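Local coordinates for protein putative hydrolase (Burkholderia cenocepacia, PDB 4X00) that is a putative hydrolase of the alpha/beta-hydrolase fold that probably cleaves ester bonds, perhaps as an aryl esterase, at residues A[25-30]-A[45-50]; A[92-97]-A[119-124]; A[138-143]-A[240-245]; A[252-257]-A[263-268]. All blocks are in the same frame, centred on the assembly; numbering follows the deposited sequence.

Interaction 1: A[25-30]-A[45-50]; sequences AVQEAG and GSRLNW. With EDO (1,2-ethanediol), chain F.
An amide-on-guanidinium stack, Gln27 over Arg47, joins an antiparallel strand of the alpha/beta-hydrolase sheet to the loop that follows strand 36-40. The two side chains cross at about a right angle. NE2 of Gln27 sits over the centre of one face of the Arg47 guanidinium, 3.3 Å from Arg47 CZ. The two planes are 27° apart. Gln27 NE2 and Arg47 NH2 are both donors, so this is a stacking contact and not a bond between them. The other branch of the amide turns to the base of the arginine: Gln27 OE1 lies 3.1 Å from Arg47 CB. Gln27 OE1 also accepts a hydrogen bond from Thr66 OG1, which helps to fix the rotation of the amide. The Arg47 chain leaves between the backbone N and the carbonyl carbon (chi1 87°) and bends twice more, and this folds the guanidinium back against Gln27. Its NH2 lies 3.8 Å from Ala25 CB and forms a salt bridge with Asp68, which holds the charged end in place. The loop also has its own hydrogen bonds. Ser46 OG accepts from Leu48 N at 3.1 Å, an ST turn, and Ser46 N gives a hydrogen bond to Asn49 OD1. An ethanediol, probably from the crystallisation liquor, donates through O2 to Leu48 O. Strand 23-30 runs between strands 12-17 and 63-67, Val26 packs on Tyr14 and Tyr67, and the Trp50 ring meets those of Phe39 and Phe262 and touches strand 107-111.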
loop_
_atom_site.group_PDB
_atom_site.type_symbol
_atom_site.label_atom_id
_atom_site.label_comp_id
_atom_site.label_asym_id
_atom_site.label_seq_id
_atom_site.Cartn_x
_atom_site.Cartn_y
_atom_site.Cartn_z
ATOM N N ALA A 25 1.447 -7.763 12.462
ATOM C CA ALA A 25 0.499 -7.081 13.343
ATOM C C ALA A 25 -0.716 -6.672 12.519
ATOM O O ALA A 25 -0.577 -5.924 11.556
ATOM C CB ALA A 25 1.154 -5.865 13.975
ATOM N N VAL A 26 -1.887 -7.181 12.893
ATOM C CA VAL A 26 -3.124 -6.998 12.149
ATOM C C VAL A 26 -4.166 -6.294 13.016
ATOM O O VAL A 26 -4.222 -6.484 14.246
ATOM C CB VAL A 26 -3.668 -8.357 11.677
ATOM C CG1 VAL A 26 -4.902 -8.172 10.833
ATOM C CG2 VAL A 26 -2.583 -9.113 10.906
ATOM N N GLN A 27 -4.970 -5.445 12.385
ATOM C CA GLN A 27 -6.059 -4.747 13.085
ATOM C C GLN A 27 -7.367 -4.862 12.311
ATOM O O GLN A 27 -7.352 -5.024 11.089
ATOM C CB GLN A 27 -5.737 -3.267 13.291
ATOM C CG GLN A 27 -4.351 -2.958 13.820
ATOM C CD GLN A 27 -3.250 -3.219 12.813
ATOM O OE1 GLN A 27 -3.386 -2.963 11.623
ATOM N NE2 GLN A 27 -2.133 -3.732 13.297
ATOM N N GLU A 28 -8.482 -4.776 13.029
ATOM C CA GLU A 28 -9.780 -4.759 12.377
ATOM C C GLU A 28 -10.692 -3.722 12.958
ATOM O O GLU A 28 -10.670 -3.451 14.164
ATOM C CB GLU A 28 -10.489 -6.097 12.504
ATOM C CG GLU A 28 -10.092 -7.080 11.533
ATOM C CD GLU A 28 -11.026 -8.266 11.593
ATOM O OE1 GLU A 28 -12.283 -8.107 11.580
ATOM O OE2 GLU A 28 -10.480 -9.363 11.700
ATOM N N ALA A 29 -11.536 -3.181 12.093
ATOM C CA ALA A 29 -12.552 -2.233 12.512
ATOM C C ALA A 29 -13.771 -2.496 11.663
ATOM O O ALA A 29 -13.778 -3.413 10.856
ATOM C CB ALA A 29 -12.074 -0.788 12.342
ATOM N N GLY A 30 -14.814 -1.695 11.845
ATOM C CA GLY A 30 -16.030 -1.896 11.079
ATOM C C GLY A 30 -16.820 -3.098 11.550
ATOM O O GLY A 30 -16.777 -3.485 12.707
ATOM N N GLY A 45 5.323 3.441 5.981
ATOM C CA GLY A 45 4.017 3.588 6.602
ATOM C C GLY A 45 3.728 2.584 7.702
ATOM O O GLY A 45 4.615 1.844 8.159
ATOM N N SER A 46 2.460 2.509 8.103
ATOM C CA SER A 46 1.956 1.433 8.953
ATOM C C SER A 46 0.432 1.498 8.867
ATOM O O SER A 46 -0.110 2.297 8.095
ATOM C CB SER A 46 2.385 1.574 10.409
ATOM O OG SER A 46 1.623 2.624 11.032
ATOM N N ARG A 47 -0.266 0.703 9.672
ATOM C CA ARG A 47 -1.721 0.790 9.702
ATOM C C ARG A 47 -2.203 2.209 9.990
ATOM O O ARG A 47 -3.324 2.539 9.596
ATOM C CB ARG A 47 -2.297 -0.172 10.755
ATOM C CG ARG A 47 -2.418 0.355 12.163
ATOM C CD ARG A 47 -1.078 0.617 12.858
ATOM N NE ARG A 47 -0.310 -0.570 13.247
ATOM C CZ ARG A 47 -0.382 -1.166 14.433
ATOM N NH1 ARG A 47 -1.269 -0.785 15.350
ATOM N NH2 ARG A 47 0.456 -2.167 14.688
ATOM N N LEU A 48 -1.388 3.045 10.647
ATOM C CA LEU A 48 -1.815 4.413 10.975
ATOM C C LEU A 48 -2.132 5.247 9.760
ATOM O O LEU A 48 -2.896 6.220 9.878
ATOM C CB LEU A 48 -0.733 5.147 11.798
ATOM C CG LEU A 48 -0.465 4.491 13.153
ATOM C CD1 LEU A 48 0.592 5.303 13.911
ATOM C CD2 LEU A 48 -1.721 4.264 14.015
ATOM N N ASN A 49 -1.582 4.895 8.596
ATOM C CA ASN A 49 -1.908 5.661 7.392
ATOM C C ASN A 49 -3.384 5.686 7.055
ATOM O O ASN A 49 -3.822 6.603 6.387
ATOM C CB ASN A 49 -1.158 5.109 6.191
ATOM C CG ASN A 49 0.302 5.388 6.251
ATOM O OD1 ASN A 49 1.104 4.455 6.251
ATOM N ND2 ASN A 49 0.674 6.649 6.258
ATOM N N TRP A 50 -4.127 4.671 7.510
ATOM C CA TRP A 50 -5.509 4.473 7.067
ATOM C C TRP A 50 -6.547 5.025 8.032
ATOM O O TRP A 50 -7.730 4.746 7.891
ATOM C CB TRP A 50 -5.756 2.986 6.830
ATOM C CG TRP A 50 -4.869 2.387 5.794
ATOM C CD1 TRP A 50 -3.882 1.441 5.991
ATOM C CD2 TRP A 50 -4.851 2.702 4.399
ATOM N NE1 TRP A 50 -3.275 1.147 4.798
ATOM C CE2 TRP A 50 -3.871 1.880 3.795
ATOM C CE3 TRP A 50 -5.624 3.552 3.583
ATOM C CZ2 TRP A 50 -3.628 1.893 2.407
ATOM C CZ3 TRP A 50 -5.374 3.570 2.211
ATOM C CH2 TRP A 50 -4.385 2.757 1.640
HETATM C C1 EDO F . -2.866 9.563 9.776
HETATM O O1 EDO F . -4.032 10.363 10.011
HETATM C C2 EDO F . -2.209 9.253 11.115
HETATM O O2 EDO F . -2.987 8.277 11.824
#

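Interaction 2: A[92-97]-A[119-124]; sequences DDLAAI and SNYLAA
The Tyr121 ring meets Ala95 at its edge and Leu94 obliquely. Ala95 CB lies near the ring plane, 4.0 Å from Tyr121 CE1. Leu94 CD2 comes in at the root of the ring, 3.9 Å from both Tyr121 CB and Tyr121 CG. The ring also meets that of Tyr125, one helical turn on, with planes at about 20°. This is helix-to-helix packing in the alpha/beta-hydrolase fold. Helix 87-100 lies beside helix 113-125, which follows the probable nucleophile elbow at Ser112. The contact is buried, and Leu94 and Ala95 touch Tyr121 by apolar contacts alone. Leu94 and Tyr121 cross at about a right angle. In Tyr121 the ring carbon CG is anti to the backbone N (chi1 173°), which sends the ring out from its own helix to the neighbouring one. Ala91 and Ile98 of helix 87-100 also touch Tyr121, so the ring spans about two turns of that helix. Leu94 packs on Tyr67 of strand 63-67 as well. Nearby, Asp92 OD1 is hydrogen-bonded to Tyr125 OH and forms a salt bridge with Arg88 NE. The methyl Leu94 CD2 also lies 4.1 Å from Tyr121 CD1.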
loop_
_atom_site.group_PDB
_atom_site.type_symbol
_atom_site.label_atom_id
_atom_site.label_comp_id
_atom_site.label_asym_id
_atom_site.label_seq_id
_atom_site.Cartn_x
_atom_site.Cartn_y
_atom_site.Cartn_z
ATOM N N ASP A 92 3.077 -13.431 0.076
ATOM C CA ASP A 92 2.687 -14.493 1.011
ATOM C C ASP A 92 2.193 -13.938 2.342
ATOM O O ASP A 92 1.320 -14.548 2.967
ATOM C CB ASP A 92 3.843 -15.465 1.255
ATOM C CG ASP A 92 4.165 -16.330 0.046
ATOM O OD1 ASP A 92 3.388 -16.391 -0.940
ATOM O OD2 ASP A 92 5.218 -16.985 0.093
ATOM N N ASP A 93 2.729 -12.795 2.779
ATOM C CA ASP A 93 2.205 -12.143 3.976
ATOM C C ASP A 93 0.728 -11.801 3.760
ATOM O O ASP A 93 -0.112 -12.064 4.624
ATOM C CB ASP A 93 2.953 -10.829 4.312
ATOM C CG ASP A 93 4.418 -11.025 4.699
ATOM O OD1 ASP A 93 4.806 -12.133 5.071
ATOM O OD2 ASP A 93 5.157 -10.019 4.657
ATOM N N LEU A 94 0.427 -11.173 2.620
ATOM C CA LEU A 94 -0.941 -10.811 2.292
ATOM C C LEU A 94 -1.822 -12.072 2.210
ATOM O O LEU A 94 -2.926 -12.095 2.772
ATOM C CB LEU A 94 -0.979 -10.035 0.989
ATOM C CG LEU A 94 -2.388 -9.698 0.501
ATOM C CD1 LEU A 94 -3.179 -8.875 1.539
ATOM C CD2 LEU A 94 -2.257 -8.959 -0.809
ATOM N N ALA A 95 -1.330 -13.132 1.564
ATOM C CA ALA A 95 -2.115 -14.355 1.463
ATOM C C ALA A 95 -2.415 -14.929 2.849
ATOM O O ALA A 95 -3.500 -15.457 3.089
ATOM C CB ALA A 95 -1.393 -15.383 0.608
ATOM N N ALA A 96 -1.448 -14.828 3.762
ATOM C CA ALA A 96 -1.638 -15.360 5.098
ATOM C C ALA A 96 -2.722 -14.586 5.844
ATOM O O ALA A 96 -3.525 -15.172 6.577
ATOM C CB ALA A 96 -0.326 -15.329 5.867
ATOM N N ILE A 97 -2.736 -13.268 5.682
ATOM C CA ILE A 97 -3.807 -12.473 6.282
ATOM C C ILE A 97 -5.172 -12.789 5.668
ATOM O O ILE A 97 -6.135 -12.956 6.406
ATOM C CB ILE A 97 -3.456 -11.018 6.178
ATOM C CG1 ILE A 97 -2.333 -10.802 7.214
ATOM C CG2 ILE A 97 -4.667 -10.083 6.415
ATOM C CD1 ILE A 97 -1.636 -9.561 7.095
ATOM N N SER A 119 0.404 -6.623 -6.915
ATOM C CA SER A 119 0.812 -7.239 -8.187
ATOM C C SER A 119 1.476 -8.588 -7.954
ATOM O O SER A 119 1.230 -9.542 -8.703
ATOM C CB SER A 119 1.781 -6.356 -8.969
ATOM O OG SER A 119 1.113 -5.177 -9.366
ATOM N N ASN A 120 2.332 -8.665 -6.934
ATOM C CA ASN A 120 3.011 -9.922 -6.649
ATOM C C ASN A 120 2.039 -10.987 -6.134
ATOM O O ASN A 120 2.187 -12.171 -6.468
ATOM C CB ASN A 120 4.160 -9.686 -5.671
ATOM C CG ASN A 120 5.364 -9.103 -6.354
ATOM O OD1 ASN A 120 5.662 -9.470 -7.497
ATOM N ND2 ASN A 120 6.108 -8.232 -5.647
ATOM N N TYR A 121 1.023 -10.567 -5.380
ATOM C CA TYR A 121 -0.030 -11.477 -4.968
ATOM C C TYR A 121 -0.811 -12.001 -6.177
ATOM O O TYR A 121 -1.033 -13.218 -6.304
ATOM C CB TYR A 121 -0.970 -10.778 -3.963
ATOM C CG TYR A 121 -2.178 -11.605 -3.630
ATOM C CD1 TYR A 121 -2.113 -12.594 -2.647
ATOM C CD2 TYR A 121 -3.364 -11.457 -4.341
ATOM C CE1 TYR A 121 -3.222 -13.382 -2.350
ATOM C CE2 TYR A 121 -4.470 -12.228 -4.044
ATOM C CZ TYR A 121 -4.397 -13.209 -3.070
ATOM O OH TYR A 121 -5.522 -13.975 -2.799
ATOM N N LEU A 122 -1.205 -11.095 -7.072
ATOM C CA LEU A 122 -1.896 -11.511 -8.297
ATOM C C LEU A 122 -1.036 -12.463 -9.114
ATOM O O LEU A 122 -1.539 -13.448 -9.661
ATOM C CB LEU A 122 -2.252 -10.288 -9.131
ATOM C CG LEU A 122 -3.377 -9.446 -8.533
ATOM C CD1 LEU A 122 -3.501 -8.157 -9.337
ATOM C CD2 LEU A 122 -4.732 -10.193 -8.506
ATOM N N ALA A 123 0.266 -12.204 -9.193
ATOM C CA ALA A 123 1.128 -13.068 -10.013
ATOM C C ALA A 123 1.195 -14.480 -9.445
ATOM O O ALA A 123 1.158 -15.475 -10.185
ATOM C CB ALA A 123 2.524 -12.463 -10.120
ATOM N N ALA A 124 1.288 -14.572 -8.121
ATOM C CA ALA A 124 1.494 -15.875 -7.486
ATOM C C ALA A 124 0.195 -16.653 -7.257
ATOM O O ALA A 124 0.182 -17.892 -7.343
ATOM C CB ALA A 124 2.228 -15.688 -6.152
#

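Interaction 3: A[138-143]-A[240-245]; sequences GVIELK and ARAKSL
The loop 138-143 has no regular structure and passes helix 235-245 with Ile140 and Ala242 as the nearest backbone pair, their CA atoms 6.7 Å apart. Beside them Glu141 and Arg241 form a two-point salt bridge. The arginine grips side-on, with NE and NH2, one nitrogen to each carboxylate oxygen. Arg241 NH2 reaches Glu141 OE2 at 2.9 Å on its syn side, and the bond is nearly straight at 171°. Arg241 NE reaches Glu141 OE1 at 2.9 Å. The carboxylate and guanidinium planes are turned 40° apart, and this second bond meets OE1 from above the carboxylate plane. Glu141 OE1 also accepts from Gln146 NE2, so two donors hold it. The Arg241 chain bends at chi2 (62°), which swings its guanidinium toward the glutamate. Leu245 CD1, from the next turn of the same helix, lies over one face of that group. In the alpha/beta-hydrolase fold this loop follows strand 132-136 and leads into the long helical insertion before strand 222-227. The salt bridge ties the loop leading into these helices to helix 235-245. Deeper in, the contact turns apolar. Ile140 CG2 rests 4.0 Å from the aliphatic CG of Arg241. The other branch of Ile140 ends with CD1 4.1 Å from Ala242 CB. Leu215 of helix 211-216 touches both Ile140 and Ala242. Val139 is joined to Ser112, the probable nucleophile, by a backbone hydrogen bond.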
loop_
_atom_site.group_PDB
_atom_site.type_symbol
_atom_site.label_atom_id
_atom_site.label_comp_id
_atom_site.label_asym_id
_atom_site.label_seq_id
_atom_site.Cartn_x
_atom_site.Cartn_y
_atom_site.Cartn_z
ATOM N N GLY A 138 -0.194 3.527 -6.614
ATOM C CA GLY A 138 0.560 2.298 -6.562
ATOM C C GLY A 138 1.820 2.298 -7.389
ATOM O O GLY A 138 1.895 2.855 -8.511
ATOM N N VAL A 139 2.850 1.667 -6.831
ATOM C CA VAL A 139 3.957 1.275 -7.670
ATOM C C VAL A 139 3.446 0.265 -8.679
ATOM O O VAL A 139 2.782 -0.699 -8.295
ATOM C CB VAL A 139 5.109 0.680 -6.842
ATOM C CG1 VAL A 139 6.156 0.000 -7.784
ATOM C CG2 VAL A 139 5.754 1.780 -6.009
ATOM N N ILE A 140 3.754 0.491 -9.956
ATOM C CA ILE A 140 3.458 -0.467 -11.015
ATOM C C ILE A 140 4.775 -1.191 -11.280
ATOM O O ILE A 140 4.941 -2.350 -10.892
ATOM C CB ILE A 140 2.875 0.215 -12.272
ATOM C CG1 ILE A 140 1.583 0.971 -11.899
ATOM C CG2 ILE A 140 2.630 -0.821 -13.366
ATOM C CD1 ILE A 140 0.493 0.097 -11.209
ATOM N N GLU A 141 5.743 -0.494 -11.870
ATOM C CA GLU A 141 7.117 -0.998 -11.890
ATOM C C GLU A 141 8.048 0.028 -11.309
ATOM O O GLU A 141 7.794 1.232 -11.389
ATOM C CB GLU A 141 7.561 -1.355 -13.316
ATOM C CG GLU A 141 6.734 -2.490 -13.893
ATOM C CD GLU A 141 6.849 -2.637 -15.389
ATOM O OE1 GLU A 141 6.938 -1.609 -16.094
ATOM O OE2 GLU A 141 6.848 -3.804 -15.865
ATOM N N LEU A 142 9.143 -0.454 -10.735
ATOM C CA LEU A 142 10.173 0.417 -10.200
ATOM C C LEU A 142 11.179 0.741 -11.296
ATOM O O LEU A 142 12.237 0.128 -11.370
ATOM C CB LEU A 142 10.852 -0.246 -9.009
ATOM C CG LEU A 142 9.957 -0.514 -7.807
ATOM C CD1 LEU A 142 10.640 -1.500 -6.857
ATOM C CD2 LEU A 142 9.668 0.798 -7.089
ATOM N N LYS A 143 10.813 1.672 -12.174
ATOM C CA LYS A 143 11.598 2.016 -13.359
ATOM C C LYS A 143 11.638 3.543 -13.451
ATOM O O LYS A 143 10.709 4.210 -13.003
ATOM C CB LYS A 143 10.985 1.404 -14.641
ATOM N N ALA A 240 -0.560 4.614 -17.371
ATOM C CA ALA A 240 -0.502 4.205 -18.771
ATOM C C ALA A 240 0.154 2.834 -18.902
ATOM O O ALA A 240 -0.305 2.000 -19.688
ATOM C CB ALA A 240 0.239 5.253 -19.618
ATOM N N ARG A 241 1.201 2.575 -18.128
ATOM C CA ARG A 241 1.840 1.268 -18.155
ATOM C C ARG A 241 0.868 0.191 -17.679
ATOM O O ARG A 241 0.748 -0.855 -18.304
ATOM C CB ARG A 241 3.100 1.269 -17.283
ATOM C CG ARG A 241 3.745 -0.093 -17.138
ATOM C CD ARG A 241 4.221 -0.684 -18.448
ATOM N NE ARG A 241 4.970 -1.898 -18.155
ATOM C CZ ARG A 241 5.053 -2.960 -18.949
ATOM N NH1 ARG A 241 4.430 -2.989 -20.123
ATOM N NH2 ARG A 241 5.764 -4.005 -18.546
ATOM N N ALA A 242 0.149 0.463 -16.594
ATOM C CA ALA A 242 -0.829 -0.504 -16.113
ATOM C C ALA A 242 -1.934 -0.769 -17.124
ATOM O O ALA A 242 -2.319 -1.934 -17.307
ATOM C CB ALA A 242 -1.419 -0.041 -14.795
ATOM N N LYS A 243 -2.472 0.283 -17.763
ATOM C CA LYS A 243 -3.535 0.084 -18.738
ATOM C C LYS A 243 -3.014 -0.650 -19.964
ATOM O O LYS A 243 -3.776 -1.364 -20.624
ATOM C CB LYS A 243 -4.154 1.410 -19.144
ATOM C CG LYS A 243 -5.086 1.969 -18.083
ATOM C CD LYS A 243 -5.746 3.240 -18.536
ATOM C CE LYS A 243 -6.774 3.694 -17.511
ATOM N NZ LYS A 243 -7.565 4.893 -17.993
ATOM N N SER A 244 -1.728 -0.485 -20.273
ATOM C CA SER A 244 -1.117 -1.202 -21.385
ATOM C C SER A 244 -1.127 -2.699 -21.092
ATOM O O SER A 244 -1.336 -3.535 -21.986
ATOM C CB SER A 244 0.309 -0.679 -21.620
ATOM O OG SER A 244 0.918 -1.301 -22.731
ATOM N N LEU A 245 -0.930 -3.039 -19.831
ATOM C CA LEU A 245 -0.922 -4.423 -19.407
ATOM C C LEU A 245 -2.318 -5.005 -19.275
ATOM O O LEU A 245 -2.536 -6.188 -19.575
ATOM C CB LEU A 245 -0.189 -4.537 -18.068
ATOM C CG LEU A 245 1.314 -4.289 -18.196
ATOM C CD1 LEU A 245 1.899 -4.143 -16.798
ATOM C CD2 LEU A 245 1.997 -5.435 -18.965
#

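Interaction 4: A[252-257]-A[263-268]; sequences ELYADS and LEEPER. With EDO (1,2-ethanediol), chain H.
A cation-pi stack, backed by a shared carboxylate, joins the last strand of the alpha/beta-hydrolase sheet to the start of the C-terminal helix. The Arg268 guanidinium lies flat on the Tyr254 ring. Their planes are 6° apart, and Arg268 CZ is 3.7 Å from the ring centroid. The chain of Arg268 is extended from CG to NE, so its CD also lies over the same face and makes a CH-pi contact. Glu265 holds the arginine in this pose from the side. Arg268 NH1 donates to Glu265 OE1 at 3.0 Å, almost in the guanidinium plane, and the pair is a salt bridge. The other oxygen, Glu265 OE2, accepts from Ser257 OG at 2.7 Å on its anti side. One carboxylate thus links the turn after the strand to the arginine. At the edge carrying NE and NH2, away from Glu265, an ethanediol, probably from the crystallisation liquor, takes a hydrogen bond from Arg268 NE to its O2 at 2.8 Å. Tyr254 to Ser257 form a type I beta turn that brings Ser257 up to Glu264 and Glu265, at the junction of helices 261-264 and 266-280. Glu264 CB packs on Ser257 OG at 3.6 Å. Glu264 OE1 accepts from the backbone N of Gly258, His178 and Arg179, a buried acceptor with several donors. This lies close to the probable triad of Ser112, Asp230 and His259. Strand 250-254 pairs with strand 222-227, Leu253 turns to helix 235-245, and Tyr254 OH is hydrogen-bonded to Asp272 OD2 farther along helix 266-280.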
loop_
_atom_site.group_PDB
_atom_site.type_symbol
_atom_site.label_atom_id
_atom_site.label_comp_id
_atom_site.label_asym_id
_atom_site.label_seq_id
_atom_site.Cartn_x
_atom_site.Cartn_y
_atom_site.Cartn_z
ATOM N N GLU A 252 -8.509 7.186 -12.038
ATOM C CA GLU A 252 -8.945 8.532 -11.712
ATOM C C GLU A 252 -7.728 9.299 -11.226
ATOM O O GLU A 252 -6.932 8.770 -10.470
ATOM C CB GLU A 252 -10.026 8.535 -10.617
ATOM C CG GLU A 252 -11.262 7.725 -10.890
ATOM C CD GLU A 252 -12.196 8.381 -11.874
ATOM O OE1 GLU A 252 -11.903 9.507 -12.330
ATOM O OE2 GLU A 252 -13.238 7.757 -12.190
ATOM N N LEU A 253 -7.607 10.536 -11.659
ATOM C CA LEU A 253 -6.577 11.447 -11.191
ATOM C C LEU A 253 -7.191 12.464 -10.264
ATOM O O LEU A 253 -8.163 13.134 -10.635
ATOM C CB LEU A 253 -5.906 12.180 -12.358
ATOM C CG LEU A 253 -4.932 11.407 -13.204
ATOM C CD1 LEU A 253 -4.599 12.196 -14.450
ATOM C CD2 LEU A 253 -3.657 11.096 -12.405
ATOM N N TYR A 254 -6.619 12.628 -9.079
ATOM C CA TYR A 254 -7.028 13.681 -8.155
ATOM C C TYR A 254 -6.112 14.863 -8.430
ATOM O O TYR A 254 -4.925 14.849 -8.023
ATOM C CB TYR A 254 -6.884 13.236 -6.689
ATOM C CG TYR A 254 -7.887 12.215 -6.168
ATOM C CD1 TYR A 254 -8.604 11.362 -7.010
ATOM C CD2 TYR A 254 -8.111 12.114 -4.802
ATOM C CE1 TYR A 254 -9.511 10.426 -6.479
ATOM C CE2 TYR A 254 -9.011 11.208 -4.280
ATOM C CZ TYR A 254 -9.713 10.369 -5.110
ATOM O OH TYR A 254 -10.607 9.478 -4.527
ATOM N N ALA A 255 -6.641 15.885 -9.106
ATOM C CA ALA A 255 -5.819 16.981 -9.599
ATOM C C ALA A 255 -4.946 17.663 -8.544
ATOM O O ALA A 255 -3.799 18.037 -8.833
ATOM C CB ALA A 255 -6.724 18.035 -10.255
ATOM N N ASP A 256 -5.481 17.817 -7.336
ATOM C CA ASP A 256 -4.787 18.615 -6.331
ATOM C C ASP A 256 -4.285 17.771 -5.168
ATOM O O ASP A 256 -3.982 18.276 -4.102
ATOM C CB ASP A 256 -5.707 19.730 -5.845
ATOM C CG ASP A 256 -6.125 20.671 -6.976
ATOM O OD1 ASP A 256 -5.287 20.955 -7.858
ATOM O OD2 ASP A 256 -7.295 21.116 -6.993
ATOM N N SER A 257 -4.147 16.470 -5.402
ATOM C CA SER A 257 -3.481 15.598 -4.424
ATOM C C SER A 257 -2.138 15.160 -4.927
ATOM O O SER A 257 -1.873 15.094 -6.144
ATOM C CB SER A 257 -4.285 14.334 -4.123
ATOM O OG SER A 257 -5.416 14.600 -3.324
ATOM N N LEU A 263 -5.380 10.479 2.444
ATOM C CA LEU A 263 -5.225 11.437 3.543
ATOM C C LEU A 263 -5.532 12.842 3.065
ATOM O O LEU A 263 -6.104 13.642 3.810
ATOM C CB LEU A 263 -3.789 11.381 4.109
ATOM C CG LEU A 263 -3.571 10.220 5.096
ATOM C CD1 LEU A 263 -2.054 9.974 5.292
ATOM C CD2 LEU A 263 -4.258 10.467 6.437
ATOM N N GLU A 264 -5.146 13.151 1.824
ATOM C CA GLU A 264 -5.289 14.532 1.316
ATOM C C GLU A 264 -6.716 14.919 0.924
ATOM O O GLU A 264 -7.113 16.091 1.098
ATOM C CB GLU A 264 -4.368 14.753 0.117
ATOM C CG GLU A 264 -2.874 14.582 0.489
ATOM C CD GLU A 264 -1.953 14.678 -0.701
ATOM O OE1 GLU A 264 -1.865 15.759 -1.300
ATOM O OE2 GLU A 264 -1.293 13.673 -1.046
ATOM N N GLU A 265 -7.458 13.968 0.373
ATOM C CA GLU A 265 -8.847 14.163 -0.040
ATOM C C GLU A 265 -9.671 12.987 0.486
ATOM O O GLU A 265 -10.156 12.155 -0.292
ATOM C CB GLU A 265 -8.943 14.271 -1.569
ATOM C CG GLU A 265 -8.317 15.548 -2.111
ATOM C CD GLU A 265 -8.533 15.724 -3.605
ATOM O OE1 GLU A 265 -9.692 15.723 -4.063
ATOM O OE2 GLU A 265 -7.541 15.889 -4.341
ATOM N N PRO A 266 -9.811 12.890 1.811
ATOM C CA PRO A 266 -10.350 11.650 2.393
ATOM C C PRO A 266 -11.834 11.463 2.108
ATOM O O PRO A 266 -12.253 10.312 1.952
ATOM C CB PRO A 266 -10.083 11.844 3.903
ATOM C CG PRO A 266 -10.056 13.331 4.094
ATOM C CD PRO A 266 -9.392 13.866 2.840
ATOM N N GLU A 267 -12.614 12.537 2.042
ATOM C CA GLU A 267 -14.036 12.367 1.761
ATOM C C GLU A 267 -14.251 11.827 0.346
ATOM O O GLU A 267 -15.020 10.889 0.113
ATOM C CB GLU A 267 -14.757 13.700 1.919
ATOM C CG GLU A 267 -14.665 14.289 3.317
ATOM C CD GLU A 267 -13.387 15.128 3.571
ATOM O OE1 GLU A 267 -12.602 15.367 2.638
ATOM O OE2 GLU A 267 -13.225 15.639 4.695
ATOM N N ARG A 268 -13.533 12.401 -0.611
ATOM C CA ARG A 268 -13.580 11.916 -1.983
ATOM C C ARG A 268 -13.065 10.480 -2.087
ATOM O O ARG A 268 -13.699 9.620 -2.718
ATOM C CB ARG A 268 -12.772 12.849 -2.884
ATOM C CG ARG A 268 -12.699 12.455 -4.329
ATOM C CD ARG A 268 -11.796 13.418 -5.072
ATOM N NE ARG A 268 -11.710 13.129 -6.494
ATOM C CZ ARG A 268 -10.924 13.805 -7.319
ATOM N NH1 ARG A 268 -10.173 14.834 -6.847
ATOM N NH2 ARG A 268 -10.912 13.502 -8.618
HETATM C C1 EDO H . -12.703 11.442 -10.049
HETATM O O1 EDO H . -13.495 12.633 -9.833
HETATM C C2 EDO H . -12.924 10.386 -8.970
HETATM O O2 EDO H . -12.985 10.959 -7.661
#

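Interaction 2 is the buried apolar contact, helix against helix, while interactions 1, 3 and 4 are partly buried and use charged or polar side chains. Interaction 1 stacks an amide on an arginine, interaction 3 pairs a glutamate with one in two bonds, and interaction 4 puts a third arginine on a tyrosine. Interactions 1 and 4 both reach the central sheet and meet where Asn49 packs on Leu263. Interactions 1 and 2 meet where Val26 packs on Ile97. Interactions 3 and 4 do not touch, but helix 235-245 and strand 250-254 are consecutive in the chain. Interactions 2 and 4 lie on opposite sides of the chain's centre, about 27 Å apart between centres.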